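PDB 4ECO: uncharacterized protein from Bacteroides eggerthii DSM 20697, which is of unknown function but, as a leucine-rich repeat protein, probably binds other proteins. Local coordinates for residues 37-42 with 58-63; 119-124 with 142-147; 138-141 with 146-149; 181-186 with 312-317; 263-268 with 292-297. One frame throughout, in Å; residues are numbered along the deposited sequence.

Contact 1. Residues 37-42 with 58-63; sequences EIWDAL and ANWNFN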
# COMPACT_ATOMS: atom_id res chain seq x y z
N GLU A 37 9.21 -24.86 30.23
CA GLU A 37 9.80 -25.85 29.34
C GLU A 37 10.02 -25.22 27.93
O GLU A 37 11.05 -25.46 27.30
CB GLU A 37 8.92 -27.10 29.29
CG GLU A 37 9.70 -28.34 28.87
CD GLU A 37 9.03 -29.66 29.22
OE1 GLU A 37 8.55 -29.81 30.36
OE2 GLU A 37 9.05 -30.57 28.35
N ILE A 38 9.07 -24.37 27.48
CA ILE A 38 9.15 -23.64 26.21
C ILE A 38 10.35 -22.68 26.27
O ILE A 38 11.18 -22.67 25.36
CB ILE A 38 7.80 -22.92 25.91
CG1 ILE A 38 6.77 -23.95 25.40
CG2 ILE A 38 7.96 -21.74 24.92
CD1 ILE A 38 5.31 -23.54 25.55
N TRP A 39 10.45 -21.89 27.36
CA TRP A 39 11.53 -20.95 27.63
C TRP A 39 12.89 -21.68 27.60
O TRP A 39 13.77 -21.26 26.86
CB TRP A 39 11.28 -20.27 29.00
CG TRP A 39 12.18 -19.11 29.31
CD1 TRP A 39 12.08 -17.84 28.82
CD2 TRP A 39 13.23 -19.08 30.29
NE1 TRP A 39 13.04 -17.03 29.40
CE2 TRP A 39 13.73 -17.76 30.33
CE3 TRP A 39 13.75 -20.03 31.18
CZ2 TRP A 39 14.76 -17.38 31.20
CZ3 TRP A 39 14.81 -19.66 32.00
CH2 TRP A 39 15.30 -18.35 31.99
N ASP A 40 13.00 -22.83 28.32
CA ASP A 40 14.20 -23.67 28.36
C ASP A 40 14.63 -24.16 26.97
O ASP A 40 15.81 -24.04 26.62
CB ASP A 40 14.00 -24.88 29.27
CG ASP A 40 13.94 -24.58 30.76
OD1 ASP A 40 14.46 -23.52 31.17
OD2 ASP A 40 13.39 -25.42 31.51
N ALA A 41 13.67 -24.69 26.18
CA ALA A 41 13.90 -25.21 24.83
C ALA A 41 14.31 -24.11 23.83
O ALA A 41 15.01 -24.40 22.85
CB ALA A 41 12.63 -25.88 24.34
N LEU A 42 13.85 -22.87 24.05
CA LEU A 42 14.10 -21.75 23.14
C LEU A 42 15.21 -20.82 23.67
O LEU A 42 15.25 -19.63 23.30
CB LEU A 42 12.80 -20.97 22.88
CG LEU A 42 11.72 -21.76 22.13
CD1 LEU A 42 10.52 -20.92 21.90
CD2 LEU A 42 12.23 -22.30 20.81
N ALA A 58 13.65 -6.60 28.16
CA ALA A 58 12.92 -7.46 29.11
C ALA A 58 13.15 -8.95 28.82
O ALA A 58 13.76 -9.29 27.78
CB ALA A 58 11.42 -7.15 29.06
N ASN A 59 12.68 -9.84 29.76
CA ASN A 59 12.77 -11.31 29.68
C ASN A 59 11.84 -11.95 30.70
O ASN A 59 11.44 -11.30 31.66
CB ASN A 59 14.23 -11.80 29.88
CG ASN A 59 14.51 -13.26 29.53
OD1 ASN A 59 13.66 -14.02 29.03
ND2 ASN A 59 15.73 -13.69 29.79
N TRP A 60 11.50 -13.22 30.49
CA TRP A 60 10.72 -13.98 31.45
C TRP A 60 11.57 -14.23 32.71
O TRP A 60 12.80 -14.22 32.66
CB TRP A 60 10.24 -15.30 30.83
CG TRP A 60 9.24 -15.14 29.72
CD1 TRP A 60 8.78 -13.97 29.19
CD2 TRP A 60 8.56 -16.19 29.03
NE1 TRP A 60 7.84 -14.24 28.21
CE2 TRP A 60 7.70 -15.59 28.09
CE3 TRP A 60 8.59 -17.60 29.11
CZ2 TRP A 60 6.90 -16.34 27.21
CZ3 TRP A 60 7.78 -18.34 28.26
CH2 TRP A 60 6.94 -17.72 27.33
N ASN A 61 10.91 -14.41 33.84
CA ASN A 61 11.61 -14.65 35.09
C ASN A 61 10.87 -15.71 35.85
O ASN A 61 9.63 -15.60 36.01
CB ASN A 61 11.73 -13.36 35.88
CG ASN A 61 12.55 -13.52 37.11
OD1 ASN A 61 12.01 -13.84 38.17
ND2 ASN A 61 13.86 -13.31 37.01
N PHE A 62 11.60 -16.76 36.27
CA PHE A 62 11.01 -17.90 36.98
C PHE A 62 11.59 -17.98 38.41
O PHE A 62 11.35 -18.95 39.13
CB PHE A 62 11.21 -19.21 36.18
CG PHE A 62 10.51 -19.17 34.84
CD1 PHE A 62 9.14 -19.45 34.75
CD2 PHE A 62 11.18 -18.81 33.69
CE1 PHE A 62 8.48 -19.33 33.54
CE2 PHE A 62 10.51 -18.70 32.47
CZ PHE A 62 9.16 -18.95 32.41
N ASN A 63 12.29 -16.92 38.82
CA ASN A 63 12.82 -16.79 40.18
C ASN A 63 11.76 -16.12 41.09
O ASN A 63 12.01 -15.12 41.75
CB ASN A 63 14.13 -16.03 40.15
CG ASN A 63 15.26 -16.81 39.53
OD1 ASN A 63 15.24 -18.06 39.45
ND2 ASN A 63 16.31 -16.10 39.11
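Trp39, near the C-terminal end of helix 27-41, forms an aromatic cluster with Trp60 and Phe62 from the loop after that helix. The cluster lies in the N-terminal part of the leucine-rich repeat region and ties helix to loop. Two ring contacts come first. Phe62 brings its edge over one face of the Trp39 indole, with CE2 of Phe62 3.5 Å from CD2 of Trp39. This is an edge-to-face pair with planes 60° apart. Trp60 lies nearly parallel to Trp39, but the two are slid so far that they barely overlap. Their nearest atoms are CD1 of Trp39 and CE3 of Trp60, 3.5 Å apart. Trp47 adds edge-to-face contacts to both tryptophans, and Trp69 adds one to Phe62. The polar part of the contact is at the indole edge. With CG of Trp39 anti to the backbone N (chi1 -170°), the indole reaches across to Asn59. NE1 of Trp39 donates to OD1 of Asn59 at 3.1 Å, almost straight and in the plane of the indole. With an alanine in place of Trp39, Trp60 and Phe62 would probably lose the ring they pack on, and OD1 of Asn59 its indole donor. The amide of Asn59 is held from its other end, where ND2 donates to Gly44 O.

Contact 2. Residues 119-124 with 142-147; sequences VNERLF and RMHYQK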
# COMPACT_ATOMS: atom_id res chain seq x y z
N VAL A 119 9.84 -3.79 11.84
CA VAL A 119 9.53 -2.34 12.00
C VAL A 119 9.49 -1.95 13.50
O VAL A 119 8.90 -0.93 13.85
CB VAL A 119 8.23 -1.87 11.27
CG1 VAL A 119 8.39 -1.96 9.76
CG2 VAL A 119 7.00 -2.64 11.73
N ASN A 120 10.15 -2.75 14.36
CA ASN A 120 10.26 -2.52 15.81
C ASN A 120 8.86 -2.23 16.45
O ASN A 120 8.67 -1.22 17.15
CB ASN A 120 11.26 -1.38 16.11
CG ASN A 120 11.62 -1.20 17.56
OD1 ASN A 120 11.56 -2.13 18.39
ND2 ASN A 120 11.99 0.02 17.89
N GLU A 121 7.89 -3.12 16.20
CA GLU A 121 6.53 -3.03 16.74
C GLU A 121 6.06 -4.35 17.28
O GLU A 121 6.27 -5.37 16.63
CB GLU A 121 5.55 -2.57 15.67
CG GLU A 121 5.63 -1.09 15.31
CD GLU A 121 4.52 -0.63 14.40
OE1 GLU A 121 3.33 -0.79 14.77
OE2 GLU A 121 4.84 -0.11 13.31
N ARG A 122 5.40 -4.34 18.44
CA ARG A 122 4.83 -5.59 18.96
C ARG A 122 3.41 -5.68 18.42
O ARG A 122 2.61 -4.77 18.68
CB ARG A 122 4.87 -5.64 20.49
CG ARG A 122 5.49 -6.92 21.03
CD ARG A 122 5.40 -7.06 22.55
NE ARG A 122 5.66 -5.81 23.28
CZ ARG A 122 6.86 -5.28 23.52
NH1 ARG A 122 7.96 -5.87 23.06
NH2 ARG A 122 6.97 -4.15 24.19
N LEU A 123 3.11 -6.70 17.60
CA LEU A 123 1.76 -6.78 17.05
C LEU A 123 0.81 -7.44 18.04
O LEU A 123 -0.38 -7.17 18.02
CB LEU A 123 1.73 -7.53 15.71
CG LEU A 123 2.72 -7.08 14.64
CD1 LEU A 123 2.58 -7.95 13.43
CD2 LEU A 123 2.51 -5.65 14.28
N PHE A 124 1.36 -8.28 18.92
CA PHE A 124 0.63 -8.98 19.96
C PHE A 124 0.86 -8.30 21.29
O PHE A 124 2.01 -8.07 21.69
CB PHE A 124 1.05 -10.46 20.03
CG PHE A 124 0.58 -11.33 18.89
CD1 PHE A 124 0.95 -11.05 17.59
CD2 PHE A 124 -0.13 -12.49 19.14
CE1 PHE A 124 0.54 -11.86 16.54
CE2 PHE A 124 -0.52 -13.32 18.09
CZ PHE A 124 -0.18 -13.00 16.80
N ARG A 142 -5.59 -6.54 11.76
CA ARG A 142 -5.60 -7.19 10.45
C ARG A 142 -5.04 -6.25 9.36
O ARG A 142 -4.29 -6.70 8.49
CB ARG A 142 -7.04 -7.62 10.07
CG ARG A 142 -7.50 -8.92 10.69
CD ARG A 142 -8.77 -9.42 10.04
NE ARG A 142 -8.92 -10.87 10.22
CZ ARG A 142 -9.99 -11.57 9.87
NH1 ARG A 142 -11.05 -10.96 9.35
NH2 ARG A 142 -10.03 -12.87 10.08
N MSE A 143 -5.36 -4.95 9.46
CA MSE A 143 -4.95 -3.88 8.54
C MSE A 143 -3.54 -3.36 8.81
O MSE A 143 -3.10 -2.47 8.08
CB MSE A 143 -5.92 -2.69 8.65
CG MSE A 143 -7.37 -3.01 8.26
SE MSE A 143 -7.53 -3.88 6.55
CE MSE A 143 -6.84 -2.43 5.41
N HIS A 144 -2.85 -3.89 9.84
CA HIS A 144 -1.51 -3.41 10.21
C HIS A 144 -0.50 -3.60 9.08
O HIS A 144 0.29 -2.67 8.86
CB HIS A 144 -0.97 -4.07 11.49
CG HIS A 144 0.33 -3.48 11.95
ND1 HIS A 144 1.53 -3.79 11.32
CD2 HIS A 144 0.57 -2.60 12.95
CE1 HIS A 144 2.45 -3.06 11.93
NE2 HIS A 144 1.92 -2.34 12.93
N TYR A 145 -0.48 -4.77 8.38
CA TYR A 145 0.50 -4.96 7.32
C TYR A 145 0.21 -3.99 6.19
O TYR A 145 1.14 -3.37 5.64
CB TYR A 145 0.54 -6.41 6.80
CG TYR A 145 1.66 -6.68 5.80
CD1 TYR A 145 1.47 -6.48 4.43
CD2 TYR A 145 2.89 -7.17 6.22
CE1 TYR A 145 2.48 -6.75 3.51
CE2 TYR A 145 3.91 -7.43 5.30
CZ TYR A 145 3.71 -7.21 3.96
OH TYR A 145 4.71 -7.49 3.08
N GLN A 146 -1.09 -3.83 5.88
CA GLN A 146 -1.60 -2.96 4.84
C GLN A 146 -1.17 -1.51 5.06
O GLN A 146 -0.55 -0.93 4.16
CB GLN A 146 -3.13 -3.07 4.76
CG GLN A 146 -3.80 -2.28 3.62
CD GLN A 146 -3.45 -2.75 2.24
OE1 GLN A 146 -3.07 -3.91 2.01
NE2 GLN A 146 -3.58 -1.85 1.28
N LYS A 147 -1.43 -0.94 6.26
CA LYS A 147 -1.06 0.45 6.54
C LYS A 147 0.46 0.64 6.53
O LYS A 147 0.91 1.71 6.12
CB LYS A 147 -1.67 1.01 7.86
CG LYS A 147 -1.38 0.23 9.15
CD LYS A 147 -1.85 0.99 10.42
CE LYS A 147 -1.96 0.15 11.69
NZ LYS A 147 -3.21 -0.69 11.75
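His144 meets two residues of the loop 119-124: the edge of the His144 ring faces Glu121, and one face is covered by Leu123. The polar part is a His-carboxylate hydrogen bond. NE2 of His144 donates to OE1 of Glu121 at 2.8 Å, and the N-H points nearly straight at the oxygen (174°). The oxygen lies close to the plane of the imidazole. The carboxylate is turned well away from that plane, so the donor reaches OE1 from above the carboxylate. The second ring nitrogen, ND1, is hydrogen-bonded to NE2 of His115, so both ring nitrogens are engaged and rotation of the imidazole is restricted.

His144 opens the short helix 144-149, which lies in the long insertion between strands 109-111 and 210-214 of the leucine-rich repeat fold. Its CG is anti to the backbone N (chi1 -174°), which carries the ring out toward the loop.

The apolar part is a CH-pi contact. CD2 of Leu123 sits over the centre of the imidazole, 3.5 Å from the ring centroid and 11° off the normal. Leu123 also packs on Ser114 and His115. The backbone N of Leu123 is bonded to OE2 of Glu89, and that of Phe124 to OE1, so one carboxylate grips the loop at two neighbouring residues.

Contact 3. Residues 138-141 with 146-149; sequences KQKM and QKTF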
# COMPACT_ATOMS: atom_id res chain seq x y z
N LYS A 138 -9.48 -6.27 16.25
CA LYS A 138 -9.11 -7.35 15.35
C LYS A 138 -8.90 -6.79 13.96
O LYS A 138 -7.86 -7.07 13.35
CB LYS A 138 -10.17 -8.46 15.35
CG LYS A 138 -9.77 -9.68 14.52
CD LYS A 138 -10.95 -10.63 14.27
CE LYS A 138 -10.51 -11.88 13.57
NZ LYS A 138 -11.52 -12.96 13.67
N GLN A 139 -9.86 -5.96 13.48
CA GLN A 139 -9.79 -5.33 12.16
C GLN A 139 -8.58 -4.42 12.04
O GLN A 139 -7.81 -4.56 11.08
CB GLN A 139 -11.07 -4.56 11.84
CG GLN A 139 -11.96 -5.33 10.88
CD GLN A 139 -11.28 -5.65 9.57
OE1 GLN A 139 -10.75 -4.77 8.87
NE2 GLN A 139 -11.30 -6.94 9.21
N LYS A 140 -8.38 -3.52 13.02
CA LYS A 140 -7.25 -2.60 13.08
C LYS A 140 -5.96 -3.36 12.86
O LYS A 140 -5.17 -3.01 11.98
CB LYS A 140 -7.23 -1.87 14.44
CG LYS A 140 -6.23 -0.71 14.57
CD LYS A 140 -6.39 -0.02 15.92
CE LYS A 140 -5.37 1.08 16.16
NZ LYS A 140 -4.11 0.57 16.74
N MSE A 141 -5.79 -4.43 13.64
CA MSE A 141 -4.63 -5.31 13.66
C MSE A 141 -4.48 -6.04 12.34
O MSE A 141 -3.37 -6.07 11.82
CB MSE A 141 -4.69 -6.28 14.85
CG MSE A 141 -4.32 -5.56 16.18
SE MSE A 141 -2.93 -4.06 15.99
CE MSE A 141 -3.99 -2.80 16.61
N GLN A 146 -1.09 -3.83 5.88
CA GLN A 146 -1.60 -2.96 4.84
C GLN A 146 -1.17 -1.51 5.06
O GLN A 146 -0.55 -0.93 4.16
CB GLN A 146 -3.13 -3.07 4.76
CG GLN A 146 -3.80 -2.28 3.62
CD GLN A 146 -3.45 -2.75 2.24
OE1 GLN A 146 -3.07 -3.91 2.01
NE2 GLN A 146 -3.58 -1.85 1.28
N LYS A 147 -1.43 -0.94 6.26
CA LYS A 147 -1.06 0.45 6.54
C LYS A 147 0.46 0.64 6.53
O LYS A 147 0.91 1.71 6.12
CB LYS A 147 -1.67 1.01 7.86
CG LYS A 147 -1.38 0.23 9.15
CD LYS A 147 -1.85 0.99 10.42
CE LYS A 147 -1.96 0.15 11.69
NZ LYS A 147 -3.21 -0.69 11.75
N THR A 148 1.23 -0.38 6.92
CA THR A 148 2.68 -0.28 7.05
C THR A 148 3.44 -0.42 5.73
O THR A 148 4.38 0.36 5.50
CB THR A 148 3.23 -1.33 8.03
OG1 THR A 148 2.42 -1.30 9.20
CG2 THR A 148 4.69 -1.08 8.44
N PHE A 149 3.08 -1.42 4.90
CA PHE A 149 3.84 -1.71 3.70
C PHE A 149 3.10 -1.58 2.38
O PHE A 149 3.76 -1.71 1.33
CB PHE A 149 4.33 -3.17 3.78
CG PHE A 149 5.20 -3.49 4.97
CD1 PHE A 149 6.54 -3.10 5.00
CD2 PHE A 149 4.68 -4.17 6.06
CE1 PHE A 149 7.34 -3.40 6.10
CE2 PHE A 149 5.48 -4.50 7.14
CZ PHE A 149 6.81 -4.10 7.16
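Lys147 reaches from helix 144-149 to the backbone of Lys140 in helix 135-142. Its CB points toward that helix. CG lies between the backbone N and the carbonyl carbon (chi1 55°). From there CG, CD and CE run on in an extended chain, without a close partner in residues 138-141. The chain then bends at its last torsion (chi4 -79°), and NZ ends 3.0 Å from the carbonyl O of Lys140. The two helices follow each other almost directly along the chain, within the insertion between repeat strands 109-111 and 210-214 of the leucine-rich repeat fold. The lysine thus spans the turn between them on the protein surface. NZ of Lys147 also lies 4.1 Å from CG of Lys140. The side chain of Lys140 starts off away from the second helix, and its own NZ stays 5.2 Å from NZ of Lys147. These like charges are near but not in contact, and solvent probably weakens their repulsion.

Contact 4. Residues 181-186 with 312-317; sequences ITLKDT and IGYNNL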
# COMPACT_ATOMS: atom_id res chain seq x y z
N ILE A 181 6.48 1.97 4.32
CA ILE A 181 7.81 1.40 4.44
C ILE A 181 8.06 0.48 3.26
O ILE A 181 7.19 -0.31 2.88
CB ILE A 181 8.00 0.64 5.80
CG1 ILE A 181 7.64 1.48 7.03
CG2 ILE A 181 9.36 -0.05 5.94
CD1 ILE A 181 8.35 2.83 7.18
N THR A 182 9.28 0.57 2.70
CA THR A 182 9.76 -0.32 1.67
C THR A 182 10.91 -1.07 2.27
O THR A 182 11.85 -0.45 2.80
CB THR A 182 10.13 0.41 0.37
OG1 THR A 182 9.01 1.18 -0.10
CG2 THR A 182 10.61 -0.57 -0.73
N LEU A 183 10.85 -2.40 2.24
CA LEU A 183 11.94 -3.20 2.78
C LEU A 183 13.19 -3.07 1.94
O LEU A 183 13.14 -3.12 0.70
CB LEU A 183 11.58 -4.68 2.88
CG LEU A 183 10.64 -5.14 3.94
CD1 LEU A 183 10.72 -6.62 4.05
CD2 LEU A 183 10.98 -4.55 5.29
N LYS A 184 14.32 -2.95 2.64
CA LYS A 184 15.65 -2.95 2.06
C LYS A 184 16.03 -4.43 1.91
O LYS A 184 15.69 -5.22 2.80
CB LYS A 184 16.62 -2.16 2.96
CG LYS A 184 16.15 -0.74 3.26
CD LYS A 184 17.04 0.02 4.22
CE LYS A 184 16.55 1.45 4.40
NZ LYS A 184 17.59 2.33 5.01
N ASP A 185 16.66 -4.84 0.78
CA ASP A 185 17.00 -6.26 0.56
C ASP A 185 17.89 -6.85 1.68
O ASP A 185 18.03 -8.07 1.78
CB ASP A 185 17.64 -6.48 -0.82
CG ASP A 185 16.60 -6.41 -1.94
OD1 ASP A 185 16.16 -5.28 -2.28
OD2 ASP A 185 16.16 -7.49 -2.41
N THR A 186 18.41 -5.99 2.56
CA THR A 186 19.17 -6.34 3.75
C THR A 186 18.22 -6.99 4.77
O THR A 186 18.60 -7.94 5.46
CB THR A 186 19.83 -5.08 4.34
OG1 THR A 186 20.25 -4.18 3.31
CG2 THR A 186 20.96 -5.41 5.30
N ILE A 312 0.84 -11.38 -0.21
CA ILE A 312 1.79 -12.29 -0.86
C ILE A 312 2.90 -11.47 -1.60
O ILE A 312 3.59 -12.00 -2.49
CB ILE A 312 1.04 -13.33 -1.77
CG1 ILE A 312 1.95 -14.49 -2.20
CG2 ILE A 312 0.28 -12.68 -2.95
CD1 ILE A 312 1.27 -15.83 -2.36
N GLY A 313 3.11 -10.23 -1.16
CA GLY A 313 4.16 -9.36 -1.70
C GLY A 313 5.56 -9.84 -1.37
O GLY A 313 5.73 -10.72 -0.51
N TYR A 314 6.59 -9.25 -2.02
CA TYR A 314 8.01 -9.59 -1.84
C TYR A 314 8.25 -11.11 -2.06
O TYR A 314 8.87 -11.80 -1.26
CB TYR A 314 8.53 -9.14 -0.46
CG TYR A 314 8.52 -7.65 -0.24
CD1 TYR A 314 9.60 -6.86 -0.63
CD2 TYR A 314 7.46 -7.03 0.42
CE1 TYR A 314 9.60 -5.48 -0.41
CE2 TYR A 314 7.45 -5.65 0.62
CZ TYR A 314 8.53 -4.88 0.23
OH TYR A 314 8.56 -3.54 0.46
N ASN A 315 7.76 -11.62 -3.19
CA ASN A 315 7.89 -13.02 -3.51
C ASN A 315 8.35 -13.17 -4.96
O ASN A 315 8.73 -12.16 -5.57
CB ASN A 315 6.56 -13.74 -3.23
CG ASN A 315 6.40 -14.15 -1.79
OD1 ASN A 315 7.27 -14.81 -1.20
ND2 ASN A 315 5.24 -13.86 -1.22
N ASN A 316 8.38 -14.41 -5.49
CA ASN A 316 8.89 -14.66 -6.82
C ASN A 316 7.82 -15.08 -7.84
O ASN A 316 8.19 -15.57 -8.93
CB ASN A 316 9.95 -15.74 -6.74
CG ASN A 316 11.11 -15.43 -5.84
OD1 ASN A 316 11.78 -14.37 -5.94
ND2 ASN A 316 11.39 -16.36 -4.96
N LEU A 317 6.51 -14.89 -7.54
CA LEU A 317 5.40 -15.28 -8.44
C LEU A 317 5.57 -14.75 -9.85
O LEU A 317 5.77 -13.55 -10.02
CB LEU A 317 4.05 -14.77 -7.91
CG LEU A 317 3.50 -15.36 -6.64
CD1 LEU A 317 2.34 -14.49 -6.12
CD2 LEU A 317 3.07 -16.80 -6.85
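Tyr314 extends its phenol to the backbone of the loop 181-186. Its CG lies anti to the carbonyl carbon (chi1 -64°), which carries the ring toward Leu183. Its OH accepts a hydrogen bond from the backbone N of Leu183 at 3.1 Å, with an N-H...O angle of 163°. The same oxygen lies 3.6 Å from CA of Thr182. CG2 of Thr182 is a little farther, 3.8 Å from OH, and the threonine side chain crosses the tyrosine at about a right angle. Beside the bond, CB of Leu183 rests against CE1 of Tyr314 at 3.9 Å.

The next shell fixes the tyrosine. Its ring is stacked with that of Tyr339 and touches Cys282 and Tyr145. Behind it, the turn is pinned by Asn315, whose ND2 donates to O of Ile312 at 2.8 Å and also to O of Val280. Across the contact, Leu183 packs on Phe149 and also on Cys282, which touches the tyrosine as well. Replacing Tyr314 with a phenylalanine would probably leave the backbone N of Leu183 without this acceptor.

Tyr314 stands just after strand 309-311, and the inward asparagine next to it bonds to backbone carbonyls, as the asparagine ladder does in the leucine-rich repeat solenoid.

Contact 5. Residues 263-268 with 292-297; sequences TKLPTF and KDDWQA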
# COMPACT_ATOMS: atom_id res chain seq x y z
N THR A 263 11.16 -23.38 1.06
CA THR A 263 11.26 -23.68 -0.37
C THR A 263 9.86 -23.95 -0.88
O THR A 263 9.64 -24.05 -2.10
CB THR A 263 12.23 -24.81 -0.68
OG1 THR A 263 11.98 -25.95 0.16
CG2 THR A 263 13.67 -24.39 -0.58
N LYS A 264 8.90 -24.04 0.06
CA LYS A 264 7.46 -24.24 -0.16
C LYS A 264 6.72 -23.74 1.06
O LYS A 264 7.34 -23.55 2.10
CB LYS A 264 7.12 -25.73 -0.45
CG LYS A 264 7.18 -26.65 0.77
CD LYS A 264 6.74 -28.06 0.48
CE LYS A 264 6.34 -28.74 1.75
NZ LYS A 264 6.26 -30.21 1.58
N LEU A 265 5.41 -23.53 0.95
CA LEU A 265 4.61 -23.10 2.11
C LEU A 265 4.35 -24.30 3.00
O LEU A 265 4.17 -25.40 2.45
CB LEU A 265 3.28 -22.43 1.71
CG LEU A 265 3.37 -21.11 0.94
CD1 LEU A 265 1.99 -20.62 0.58
CD2 LEU A 265 4.09 -20.05 1.75
N PRO A 266 4.33 -24.14 4.35
CA PRO A 266 4.01 -25.29 5.23
C PRO A 266 2.63 -25.85 4.86
O PRO A 266 1.71 -25.11 4.51
CB PRO A 266 4.09 -24.71 6.65
CG PRO A 266 4.06 -23.28 6.51
CD PRO A 266 4.52 -22.90 5.14
N THR A 267 2.53 -27.16 4.87
CA THR A 267 1.36 -27.90 4.40
C THR A 267 0.13 -27.83 5.33
O THR A 267 -0.97 -28.22 4.91
CB THR A 267 1.74 -29.36 4.20
OG1 THR A 267 2.20 -29.89 5.45
CG2 THR A 267 2.83 -29.53 3.13
N PHE A 268 0.31 -27.34 6.57
CA PHE A 268 -0.79 -27.28 7.53
C PHE A 268 -1.82 -26.23 7.13
O PHE A 268 -2.98 -26.33 7.56
CB PHE A 268 -0.25 -27.02 8.96
CG PHE A 268 0.04 -25.59 9.31
CD1 PHE A 268 1.30 -25.05 9.07
CD2 PHE A 268 -0.92 -24.79 9.91
CE1 PHE A 268 1.58 -23.72 9.41
CE2 PHE A 268 -0.66 -23.45 10.22
CZ PHE A 268 0.59 -22.93 9.98
N LYS A 292 3.01 -20.48 -6.63
CA LYS A 292 1.80 -20.51 -7.47
C LYS A 292 1.02 -21.78 -7.18
O LYS A 292 -0.21 -21.74 -7.02
CB LYS A 292 2.18 -20.41 -8.97
CG LYS A 292 1.01 -20.55 -9.98
CD LYS A 292 1.43 -21.28 -11.25
CE LYS A 292 0.97 -22.73 -11.33
NZ LYS A 292 -0.49 -22.87 -11.70
N ASP A 293 1.74 -22.91 -7.06
CA ASP A 293 1.20 -24.23 -6.76
C ASP A 293 0.64 -24.30 -5.32
O ASP A 293 -0.45 -24.85 -5.15
CB ASP A 293 2.28 -25.30 -6.98
CG ASP A 293 2.58 -25.57 -8.46
OD1 ASP A 293 1.69 -25.30 -9.31
OD2 ASP A 293 3.68 -26.11 -8.76
N ASP A 294 1.33 -23.71 -4.33
CA ASP A 294 0.85 -23.68 -2.93
C ASP A 294 -0.42 -22.82 -2.83
O ASP A 294 -1.37 -23.23 -2.16
CB ASP A 294 1.94 -23.18 -1.96
CG ASP A 294 3.14 -24.10 -1.78
OD1 ASP A 294 2.93 -25.34 -1.64
OD2 ASP A 294 4.27 -23.58 -1.66
N TRP A 295 -0.43 -21.64 -3.52
CA TRP A 295 -1.61 -20.75 -3.58
C TRP A 295 -2.77 -21.52 -4.23
O TRP A 295 -3.87 -21.54 -3.65
CB TRP A 295 -1.29 -19.45 -4.35
CG TRP A 295 -2.39 -18.41 -4.43
CD1 TRP A 295 -3.68 -18.53 -3.99
CD2 TRP A 295 -2.31 -17.11 -5.06
NE1 TRP A 295 -4.39 -17.38 -4.28
CE2 TRP A 295 -3.58 -16.50 -4.94
CE3 TRP A 295 -1.28 -16.41 -5.71
CZ2 TRP A 295 -3.85 -15.22 -5.45
CZ3 TRP A 295 -1.54 -15.13 -6.19
CH2 TRP A 295 -2.81 -14.55 -6.07
N GLN A 296 -2.51 -22.23 -5.37
CA GLN A 296 -3.53 -23.00 -6.09
C GLN A 296 -4.15 -24.02 -5.18
O GLN A 296 -5.38 -24.13 -5.13
CB GLN A 296 -2.96 -23.67 -7.35
CG GLN A 296 -4.06 -24.12 -8.32
CD GLN A 296 -3.61 -24.34 -9.74
OE1 GLN A 296 -3.18 -23.42 -10.47
NE2 GLN A 296 -3.80 -25.55 -10.19
N ALA A 297 -3.29 -24.74 -4.43
CA ALA A 297 -3.66 -25.79 -3.48
C ALA A 297 -4.60 -25.23 -2.41
O ALA A 297 -5.58 -25.89 -2.06
CB ALA A 297 -2.41 -26.37 -2.85
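Asp294 of helix 288-300 has the most surface buried here, and it holds the backbone of the loop 263-268. Its OD2 accepts a hydrogen bond from the N of Leu265 at 2.8 Å. The bond is nearly straight (168°), but the N-H comes from above the carboxylate plane. CG of Asp294 is anti to its carbonyl carbon (chi1 -68°), which swings the carboxylate out to the loop. Leu265 adds apolar packing to the same residue. Its CD1 lies 3.6 Å from CB of Asp294, and the two side chains meet at a slant. Lys264 contributes less. Its CA is 3.6 Å from OD2 of Asp294, while the rest of its chain leads away. Leu265 also packs on Leu291 of the same helix and on Ile286 in the loop before it. The contact thus joins the loop that follows strand 253-257 to helix 288-300, which lies in the chain between 277-279 and 309-311, successive parallel strands of the leucine-rich repeat solenoid.

Contact 2 is buried, contact 3 lies on the surface, and contacts 1, 4 and 5 are partly buried. Contact 1 stands apart toward the N-terminal end and is largely aromatic. Contacts 2 and 3 both use helix 144-149, but a ring serves the buried one and a lysine the exposed one. They touch where Val119 packs on Phe149. Phe149 also meets Leu183, which joins contact 3 to contact 4. Contacts 4 and 5 meet where Leu317 packs on Trp295 and Lys292. In both, a side-chain oxygen accepts from a loop N-H, a phenol in one and a carboxylate in the other.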